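Local coordinates for protein beta-1,4-exocellulase (Thermobifida fusca, PDB 4B4H) that probably hydrolyses beta-1,4-glycosidic bonds of cellulose as a family 6 cellobiohydrolase, this chain being its catalytic domain, at residues Y183-H188 / G221-T226. Sequence-based numbering, arbitrary orientation.
Sequences YIDAAH and GFISNT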
loop_
_atom_site.group_PDB
_atom_site.type_symbol
_atom_site.label_atom_id
_atom_site.label_comp_id
_atom_site.label_asym_id
_atom_site.label_seq_id
_atom_site.Cartn_x
_atom_site.Cartn_y
_atom_site.Cartn_z
ATOM N N TYR A 183 8.077 3.507 -7.620
ATOM C CA TYR A 183 8.095 3.605 -6.166
ATOM C C TYR A 183 8.068 2.207 -5.577
ATOM O O TYR A 183 7.153 1.438 -5.839
ATOM C CB TYR A 183 6.914 4.446 -5.636
ATOM C CG TYR A 183 6.999 5.890 -6.028
ATOM C CD1 TYR A 183 6.767 6.293 -7.350
ATOM C CD2 TYR A 183 7.299 6.855 -5.083
ATOM C CE1 TYR A 183 6.875 7.630 -7.721
ATOM C CE2 TYR A 183 7.401 8.194 -5.436
ATOM C CZ TYR A 183 7.160 8.581 -6.756
ATOM O OH TYR A 183 7.261 9.913 -7.124
ATOM N N ILE A 184 9.064 1.899 -4.750
ATOM C CA ILE A 184 9.103 0.595 -4.075
ATOM C C ILE A 184 8.184 0.641 -2.862
ATOM O O ILE A 184 8.216 1.586 -2.073
ATOM C CB ILE A 184 10.524 0.204 -3.614
ATOM C CG1 ILE A 184 11.457 -0.025 -4.814
ATOM C CG2 ILE A 184 10.461 -1.054 -2.748
ATOM C CD1 ILE A 184 12.926 -0.106 -4.470
ATOM N N ASP A 185 7.327 -0.361 -2.722
ATOM C CA ASP A 185 6.479 -0.431 -1.562
ATOM C C ASP A 185 7.316 -0.632 -0.298
ATOM O O ASP A 185 8.218 -1.467 -0.272
ATOM C CB ASP A 185 5.450 -1.550 -1.672
ATOM C CG ASP A 185 4.507 -1.543 -0.509
ATOM O OD1 ASP A 185 3.523 -0.760 -0.555
ATOM O OD2 ASP A 185 4.776 -2.280 0.465
ATOM N N ALA A 186 6.974 0.103 0.759
ATOM C CA ALA A 186 7.772 0.155 1.985
ATOM C C ALA A 186 6.917 -0.161 3.213
ATOM O O ALA A 186 7.111 0.402 4.310
ATOM C CB ALA A 186 8.398 1.541 2.111
ATOM N N ALA A 187 5.969 -1.073 3.009
ATOM C CA ALA A 187 5.086 -1.523 4.076
ATOM C C ALA A 187 4.460 -0.325 4.809
ATOM O O ALA A 187 4.015 0.657 4.185
ATOM C CB ALA A 187 5.858 -2.409 5.058
ATOM N N HIS A 188 4.415 -0.421 6.133
ATOM C CA HIS A 188 3.868 0.648 6.992
ATOM C C HIS A 188 4.497 0.579 8.358
ATOM O O HIS A 188 5.214 -0.378 8.674
ATOM C CB HIS A 188 2.335 0.609 7.034
ATOM C CG HIS A 188 1.767 -0.610 7.712
ATOM N ND1 HIS A 188 1.211 -0.557 8.932
ATOM C CD2 HIS A 188 1.663 -1.935 7.288
ATOM C CE1 HIS A 188 0.783 -1.777 9.285
ATOM N NE2 HIS A 188 1.064 -2.624 8.279
ATOM N N GLY A 221 11.326 6.690 -5.681
ATOM C CA GLY A 221 10.862 6.872 -4.327
ATOM C C GLY A 221 10.288 5.622 -3.728
ATOM O O GLY A 221 10.529 4.522 -4.232
ATOM N N PHE A 222 9.562 5.823 -2.638
ATOM C CA PHE A 222 8.957 4.748 -1.876
ATOM C C PHE A 222 7.519 5.106 -1.520
ATOM O O PHE A 222 7.176 6.266 -1.397
ATOM C CB PHE A 222 9.797 4.464 -0.622
ATOM C CG PHE A 222 11.182 3.947 -0.925
ATOM C CD1 PHE A 222 12.221 4.811 -1.267
ATOM C CD2 PHE A 222 11.435 2.582 -0.899
ATOM C CE1 PHE A 222 13.493 4.327 -1.564
ATOM C CE2 PHE A 222 12.698 2.095 -1.198
ATOM C CZ PHE A 222 13.717 2.960 -1.529
ATOM N N ILE A 223 6.683 4.094 -1.370
ATOM C CA ILE A 223 5.303 4.279 -0.930
ATOM C C ILE A 223 4.995 3.459 0.319
ATOM O O ILE A 223 5.235 2.227 0.346
ATOM C CB ILE A 223 4.278 3.989 -2.058
ATOM C CG1 ILE A 223 2.845 4.148 -1.547
ATOM C CG2 ILE A 223 4.447 2.569 -2.598
ATOM C CD1 ILE A 223 1.798 4.127 -2.639
ATOM N N SER A 224 4.404 4.131 1.301
ATOM C CA SER A 224 3.893 3.472 2.502
ATOM C C SER A 224 2.374 3.444 2.592
ATOM O O SER A 224 1.655 4.254 1.933
ATOM C CB SER A 224 4.443 4.120 3.781
ATOM O OG SER A 224 3.575 5.128 4.283
ATOM N N ASN A 225 1.913 2.507 3.427
ATOM C CA ASN A 225 0.512 2.354 3.810
ATOM C C ASN A 225 -0.383 1.811 2.695
ATOM O O ASN A 225 -1.603 1.930 2.782
ATOM C CB ASN A 225 -0.058 3.693 4.318
ATOM C CG ASN A 225 -1.143 3.515 5.337
ATOM O OD1 ASN A 225 -1.165 2.527 6.065
ATOM N ND2 ASN A 225 -2.061 4.488 5.409
ATOM N N THR A 226 0.220 1.214 1.657
ATOM C CA THR A 226 -0.542 0.879 0.436
ATOM C C THR A 226 -1.617 -0.136 0.776
ATOM O O THR A 226 -1.322 -1.189 1.351
ATOM C CB THR A 226 0.329 0.320 -0.702
ATOM O OG1 THR A 226 1.475 1.143 -0.879
ATOM C CG2 THR A 226 -0.480 0.321 -1.984
HETATM O O HOH W 1 2.766 -0.285 1.814
#
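Y183 lays its ring against the backbone of G221, whose N sits 4.1 Å above the ring plane, near the rim; a residue without a side chain suits this spot, because a CB would run into the ring. The phenol OH hydrogen-bonds to D347. I184 bonds through its N to G221 O and through its O to I223 N, 3.0 Å away, the alternation of parallel strands. On the other side of the sheet its branched side chain runs alongside F222, with CB 3.7 Å from F222 CD2; the F222 ring packs on L273 of helix 262-276. D185, back on the Y183 side, holds CG anti to its backbone N (chi1 -176°), which brings the carboxylate over the turn. OD1 takes the hydroxyl of T226 (D185 OD1 to T226 OG1, 2.8 Å), while OD2 accepts A187 N from above the carboxylate plane, closing an Asx turn. A186 N continues the pairing to I223 O, its small methyl fitting near L269. A187 O is gripped by N225 N at 2.9 Å and by a water, which also accepts from T226 N. H188, bonded to S230 through ND1, stands at the N-cap of helix 189-192 and is predicted to bind substrate. Neighbouring parallel strands, joined by a helical crossover and leading at their C-terminal ends into loops predicted to bind substrate, typify the distorted beta/alpha barrel of family 6 glycoside hydrolases.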